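Local coordinates for Bak protein (Grouper iridovirus, PDB 5VMN) that inhibits apoptosis of the infected host cell as a viral Bcl-2 protein that exclusively sequesters the pro-apoptotic protein Bim, at residues 9-14 with 115-120; 72-77 with 99-104. All coordinates share one frame; numbering follows the deposited sequence.

Interaction 1: residues 9-14 with 115-120. With NO3 (nitrate ion), chain F; NO3 (nitrate ion), chain G.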
loop_
_atom_site.group_PDB
_atom_site.type_symbol
_atom_site.label_atom_id
_atom_site.label_comp_id
_atom_site.label_asym_id
_atom_site.label_seq_id
_atom_site.Cartn_x
_atom_site.Cartn_y
_atom_site.Cartn_z
ATOM N N ILE A 9 -9.697 0.282 0.915
ATOM C CA ILE A 9 -8.971 -0.954 1.156
ATOM C C ILE A 9 -8.750 -1.078 2.651
ATOM O O ILE A 9 -8.342 -0.121 3.317
ATOM C CB ILE A 9 -7.622 -1.003 0.409
ATOM C CG1 ILE A 9 -7.833 -0.917 -1.091
ATOM C CG2 ILE A 9 -6.864 -2.287 0.740
ATOM C CD1 ILE A 9 -8.647 -2.062 -1.674
ATOM N N ASN A 10 -8.970 -2.275 3.162
ATOM C CA ASN A 10 -8.683 -2.582 4.559
ATOM C C ASN A 10 -7.206 -2.916 4.661
ATOM O O ASN A 10 -6.820 -4.069 4.462
ATOM C CB ASN A 10 -9.526 -3.765 5.012
ATOM C CG ASN A 10 -9.407 -4.038 6.494
ATOM O OD1 ASN A 10 -8.482 -3.585 7.147
ATOM N ND2 ASN A 10 -10.365 -4.795 7.031
ATOM N N PHE A 11 -6.376 -1.911 4.981
ATOM C CA PHE A 11 -4.921 -2.114 4.941
ATOM C C PHE A 11 -4.447 -3.035 6.056
ATOM O O PHE A 11 -3.487 -3.783 5.872
ATOM C CB PHE A 11 -4.172 -0.771 4.994
ATOM C CG PHE A 11 -4.422 0.109 3.774
ATOM C CD1 PHE A 11 -3.900 -0.227 2.539
ATOM C CD2 PHE A 11 -5.212 1.239 3.864
ATOM C CE1 PHE A 11 -4.153 0.561 1.418
ATOM C CE2 PHE A 11 -5.462 2.022 2.752
ATOM C CZ PHE A 11 -4.926 1.679 1.527
ATOM N N SER A 12 -5.111 -3.028 7.203
ATOM C CA SER A 12 -4.762 -3.987 8.242
ATOM C C SER A 12 -5.000 -5.422 7.780
ATOM O O SER A 12 -4.146 -6.294 7.978
ATOM C CB SER A 12 -5.562 -3.689 9.509
ATOM O OG SER A 12 -5.203 -4.586 10.530
ATOM N N ALA A 13 -6.148 -5.691 7.147
ATOM C CA ALA A 13 -6.385 -7.033 6.628
ATOM C C ALA A 13 -5.389 -7.370 5.532
ATOM O O ALA A 13 -4.891 -8.496 5.462
ATOM C CB ALA A 13 -7.815 -7.165 6.089
ATOM N N LEU A 14 -5.084 -6.403 4.674
ATOM C CA LEU A 14 -4.132 -6.632 3.599
ATOM C C LEU A 14 -2.798 -7.097 4.148
ATOM O O LEU A 14 -2.216 -8.066 3.654
ATOM C CB LEU A 14 -3.945 -5.355 2.792
ATOM C CG LEU A 14 -2.949 -5.403 1.610
ATOM C CD1 LEU A 14 -3.480 -6.160 0.462
ATOM C CD2 LEU A 14 -2.616 -3.999 1.154
ATOM N N GLY A 115 -9.541 4.730 -12.258
ATOM C CA GLY A 115 -10.325 3.512 -12.296
ATOM C C GLY A 115 -10.555 2.833 -10.967
ATOM O O GLY A 115 -11.214 1.787 -10.931
ATOM N N GLY A 116 -10.048 3.394 -9.874
ATOM C CA GLY A 116 -10.251 2.816 -8.565
ATOM C C GLY A 116 -9.414 1.566 -8.348
ATOM O O GLY A 116 -8.739 1.056 -9.240
ATOM N N TRP A 117 -9.474 1.061 -7.122
ATOM C CA TRP A 117 -8.748 -0.167 -6.808
ATOM C C TRP A 117 -9.237 -1.346 -7.639
ATOM O O TRP A 117 -8.465 -2.282 -7.885
ATOM C CB TRP A 117 -8.890 -0.496 -5.328
ATOM C CG TRP A 117 -8.140 0.447 -4.439
ATOM C CD1 TRP A 117 -8.639 1.524 -3.755
ATOM C CD2 TRP A 117 -6.743 0.404 -4.151
ATOM N NE1 TRP A 117 -7.638 2.145 -3.064
ATOM C CE2 TRP A 117 -6.466 1.468 -3.277
ATOM C CE3 TRP A 117 -5.707 -0.449 -4.523
ATOM C CZ2 TRP A 117 -5.192 1.710 -2.776
ATOM C CZ3 TRP A 117 -4.420 -0.188 -4.023
ATOM C CH2 TRP A 117 -4.190 0.880 -3.159
ATOM N N VAL A 118 -10.506 -1.343 -8.069
ATOM C CA VAL A 118 -10.980 -2.446 -8.900
ATOM C C VAL A 118 -10.183 -2.486 -10.190
ATOM O O VAL A 118 -9.921 -3.565 -10.733
ATOM C CB VAL A 118 -12.492 -2.359 -9.194
ATOM C CG1 VAL A 118 -12.933 -3.389 -10.275
ATOM C CG2 VAL A 118 -13.274 -2.591 -7.934
ATOM N N THR A 119 -9.780 -1.326 -10.701
ATOM C CA THR A 119 -9.003 -1.327 -11.932
ATOM C C THR A 119 -7.596 -1.830 -11.650
ATOM O O THR A 119 -7.034 -2.582 -12.452
ATOM C CB THR A 119 -9.000 0.068 -12.560
ATOM O OG1 THR A 119 -10.296 0.336 -13.081
ATOM C CG2 THR A 119 -7.997 0.179 -13.702
ATOM N N CYS A 120 -7.030 -1.453 -10.499
ATOM C CA CYS A 120 -5.762 -2.026 -10.059
ATOM C C CYS A 120 -5.851 -3.540 -9.967
ATOM O O CYS A 120 -4.975 -4.264 -10.453
ATOM C CB CYS A 120 -5.372 -1.452 -8.711
ATOM S SG CYS A 120 -3.685 -1.997 -8.192
HETATM N N NO3 F . -7.476 -0.239 7.574
HETATM O O1 NO3 F . -8.584 -0.430 8.152
HETATM O O2 NO3 F . -6.430 -0.789 8.017
HETATM O O3 NO3 F . -7.415 0.509 6.555
HETATM N N NO3 G . -7.767 3.799 0.094
HETATM O O1 NO3 G . -7.776 4.395 1.209
HETATM O O2 NO3 G . -8.130 2.591 0.041
HETATM O O3 NO3 G . -7.400 4.399 -0.963
#

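Interaction 2: residues 72-77 with 99-104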
loop_
_atom_site.group_PDB
_atom_site.type_symbol
_atom_site.label_atom_id
_atom_site.label_comp_id
_atom_site.label_asym_id
_atom_site.label_seq_id
_atom_site.Cartn_x
_atom_site.Cartn_y
_atom_site.Cartn_z
ATOM N N LEU A 72 1.708 -0.428 -5.976
ATOM C CA LEU A 72 1.941 -1.787 -5.525
ATOM C C LEU A 72 3.344 -1.937 -4.934
ATOM O O LEU A 72 3.533 -2.732 -4.008
ATOM C CB LEU A 72 1.706 -2.769 -6.675
ATOM C CG LEU A 72 0.239 -2.898 -7.098
ATOM C CD1 LEU A 72 0.147 -3.642 -8.442
ATOM C CD2 LEU A 72 -0.561 -3.630 -6.054
ATOM N N ILE A 73 4.313 -1.169 -5.428
ATOM C CA ILE A 73 5.645 -1.159 -4.805
ATOM C C ILE A 73 5.541 -0.609 -3.393
ATOM O O ILE A 73 6.083 -1.183 -2.448
ATOM C CB ILE A 73 6.635 -0.371 -5.661
ATOM C CG1 ILE A 73 6.977 -1.146 -6.941
ATOM C CG2 ILE A 73 7.903 -0.045 -4.870
ATOM C CD1 ILE A 73 7.728 -0.314 -7.952
ATOM N N LEU A 74 4.785 0.482 -3.200
ATOM C CA LEU A 74 4.631 1.025 -1.850
ATOM C C LEU A 74 3.983 0.008 -0.922
ATOM O O LEU A 74 4.412 -0.177 0.234
ATOM C CB LEU A 74 3.805 2.315 -1.906
ATOM C CG LEU A 74 3.439 2.874 -0.534
ATOM C CD1 LEU A 74 4.692 3.323 0.202
ATOM C CD2 LEU A 74 2.423 4.016 -0.673
ATOM N N LEU A 75 2.935 -0.664 -1.393
ATOM C CA LEU A 75 2.313 -1.670 -0.558
ATOM C C LEU A 75 3.293 -2.797 -0.241
ATOM O O LEU A 75 3.313 -3.308 0.883
ATOM C CB LEU A 75 1.052 -2.210 -1.248
ATOM C CG LEU A 75 -0.067 -1.203 -1.474
ATOM C CD1 LEU A 75 -1.211 -1.894 -2.210
ATOM C CD2 LEU A 75 -0.563 -0.660 -0.176
ATOM N N GLY A 76 4.068 -3.238 -1.229
ATOM C CA GLY A 76 4.967 -4.349 -1.000
ATOM C C GLY A 76 6.042 -4.007 0.010
ATOM O O GLY A 76 6.455 -4.856 0.797
ATOM N N ILE A 77 6.545 -2.777 -0.044
ATOM C CA ILE A 77 7.494 -2.301 0.972
ATOM C C ILE A 77 6.820 -2.271 2.338
ATOM O O ILE A 77 7.384 -2.716 3.348
ATOM C CB ILE A 77 8.035 -0.916 0.583
ATOM C CG1 ILE A 77 8.923 -1.016 -0.647
ATOM C CG2 ILE A 77 8.875 -0.301 1.732
ATOM C CD1 ILE A 77 9.145 0.294 -1.289
ATOM N N GLU A 99 -2.591 4.511 5.633
ATOM C CA GLU A 99 -3.868 5.195 5.480
ATOM C C GLU A 99 -3.661 6.688 5.272
ATOM O O GLU A 99 -4.319 7.300 4.419
ATOM C CB GLU A 99 -4.746 4.932 6.700
ATOM C CG GLU A 99 -5.156 3.473 6.825
ATOM C CD GLU A 99 -5.683 3.103 8.202
ATOM O OE1 GLU A 99 -5.299 3.752 9.194
ATOM O OE2 GLU A 99 -6.482 2.150 8.293
ATOM N N ARG A 100 -2.736 7.290 6.031
ATOM C CA ARG A 100 -2.483 8.717 5.905
ATOM C C ARG A 100 -2.016 9.058 4.496
ATOM O O ARG A 100 -2.432 10.078 3.925
ATOM C CB ARG A 100 -1.448 9.151 6.962
ATOM C CG ARG A 100 -1.596 10.544 7.547
ATOM C CD ARG A 100 -0.957 10.640 8.952
ATOM N NE ARG A 100 0.371 10.021 8.966
ATOM C CZ ARG A 100 0.813 9.132 9.862
ATOM N NH1 ARG A 100 0.057 8.723 10.878
ATOM N NH2 ARG A 100 2.042 8.648 9.737
ATOM N N PHE A 101 -1.162 8.214 3.909
ATOM C CA PHE A 101 -0.697 8.481 2.556
ATOM C C PHE A 101 -1.866 8.501 1.582
ATOM O O PHE A 101 -1.976 9.405 0.746
ATOM C CB PHE A 101 0.327 7.434 2.108
ATOM C CG PHE A 101 0.697 7.553 0.651
ATOM C CD1 PHE A 101 1.519 8.581 0.229
ATOM C CD2 PHE A 101 0.172 6.689 -0.291
ATOM C CE1 PHE A 101 1.850 8.726 -1.093
ATOM C CE2 PHE A 101 0.508 6.817 -1.628
ATOM C CZ PHE A 101 1.348 7.847 -2.029
ATOM N N PHE A 102 -2.734 7.492 1.656
ATOM C CA PHE A 102 -3.780 7.358 0.647
ATOM C C PHE A 102 -4.909 8.355 0.860
ATOM O O PHE A 102 -5.672 8.626 -0.073
ATOM C CB PHE A 102 -4.325 5.923 0.626
ATOM C CG PHE A 102 -3.400 4.951 -0.053
ATOM C CD1 PHE A 102 -3.228 4.984 -1.428
ATOM C CD2 PHE A 102 -2.674 4.044 0.677
ATOM C CE1 PHE A 102 -2.359 4.129 -2.054
ATOM C CE2 PHE A 102 -1.823 3.161 0.052
ATOM C CZ PHE A 102 -1.635 3.221 -1.319
ATOM N N ARG A 103 -5.015 8.940 2.045
ATOM C CA ARG A 103 -6.038 9.959 2.278
ATOM C C ARG A 103 -5.621 11.346 1.807
ATOM O O ARG A 103 -6.453 12.255 1.787
ATOM C CB ARG A 103 -6.396 10.010 3.759
ATOM C CG ARG A 103 -7.141 8.768 4.242
ATOM C CD ARG A 103 -7.781 8.991 5.612
ATOM N NE ARG A 103 -6.844 9.585 6.574
ATOM C CZ ARG A 103 -6.244 8.933 7.571
ATOM N NH1 ARG A 103 -6.466 7.636 7.779
ATOM N NH2 ARG A 103 -5.409 9.584 8.366
ATOM N N GLN A 104 -4.369 11.545 1.432
ATOM C CA GLN A 104 -3.975 12.816 0.848
ATOM C C GLN A 104 -4.784 13.087 -0.410
ATOM O O GLN A 104 -5.020 12.186 -1.223
ATOM C CB GLN A 104 -2.491 12.810 0.506
ATOM C CG GLN A 104 -1.573 12.697 1.715
ATOM C CD GLN A 104 -0.096 12.714 1.333
ATOM O OE1 GLN A 104 0.646 13.610 1.717
ATOM N NE2 GLN A 104 0.329 11.715 0.588
#

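Interaction 1: residues 9-14 with 115-120
I9 lays its ethyl branch flat on the indole of W117, and this CH-pi contact carries most of the meeting between residues 9-14, near the N-terminus, and helix 116-122. CG1 of I9 stands 3.4 Å from the centroid of the five-membered ring of W117, only 6° off the ring normal, so its hydrogens face the pi cloud. The torsion chi1 of -61° swings CG1 beside the backbone N of I9 and onto that face, while CD1 of I9 runs on toward CG of W117. A smaller apolar touch follows: CZ of F11 comes within 4.3 Å of CZ2 of W117, which lies near the plane of the phenyl ring, at its edge. The apolar CG1-CD1 arm of isoleucine suits a place along an aromatic face, and the indole also brings a polar N-H.

That N-H provides the one polar link, through an ion. A nitrate, probably from the crystallisation liquor, accepts from NE1 of W117 at its O3 (3.1 Å), in the plane of the indole, and from the backbone N of I9 at its O2 (2.9 Å). A second nitrate sits at the start of helix 11-16, where the backbone N of S12 reaches its O2 at 2.7 Å and the N of F11 gives to its O3.

N10 is the N-cap of that helix: its OD1 accepts from N of A13 in a nearly straight bond (169°), although the donor stands well above the carbonyl plane.

No direct hydrogen bond joins the two segments. Their cohesion is therefore apolar and aromatic, with buried residues fastening the N-terminal end of this Bcl-2 fold to helix 116-122, while the first-turn N-H groups of helix 11-16 and the indole N-H probably favour anions nearby.

Interaction 2: residues 72-77 with 99-104
Helices 72-77 and 99-103 run almost antiparallel, their directions 165° apart and their axes approaching no closer than 12.6 Å, a wide spacing that large side chains must bridge. L74 and F101 do so by reaching toward each other from opposite directions. CD2 of L74 lies 3.5 Å from CD2 of F101 and equally near CE2, approaching this side of the ring obliquely. For L74, chi1 of 173° places CG anti to the backbone N and extends the branch across the gap.

F102 supplies the second aromatic contact. The outer atoms of its ring touch both leucines, each obliquely: CZ is 4.2 Å from CD2 of L74, and CE2 is 4.0 Å from CD2 of L75, whose side chain sets off along the interface and brings CD2 nearer at its end. Within helix 99-103 the two rings also pack, since CD2 of F101 sits 3.8 Å above the plane of F102, over its centre. The length of the phenylalanines suits the spacing of the axes; one methyl of L74, CD2, serves both rings, while CD2 of L75 adds a further apolar contact to F102.

Just beyond, Q104 turns back: its NE2 gives a hydrogen bond to the backbone O of F101 (3.3 Å), in the carbonyl plane and on a lone pair. This oxygen also accepts from N of Q104, and NE2 has a further partner in OD1 of N58.

Every touching side chain is buried and hydrocarbon, with no hydrogen bond across. At this point helix 68-84 thus packs on helix 88-103 through apolar contact alone, as expected of the packed core of the helical Bcl-2 fold.

How the interactions relate
The two contacts form one continuous core, their centres about 10 Å apart, with interaction 2 lying within the stretch of chain that interaction 1 brings together. F102 is the residue that ties them: its CD2 meets CZ of F11 at 3.4 Å, the two rings being nearly parallel, and its CE1 lies 3.8 Å from CZ2 of W117, an edge-to-face meeting. L75 adds a second bridge, its CD1 standing 4.1 Å from CZ3 of W117, while CG of E99 packs on CD2 of F11. The aromatic cluster thereby joins the N-terminal helix, helix 116-122 and the 68-84/88-103 pair. The nitrate held by I9 and W117 lies beside this same cluster.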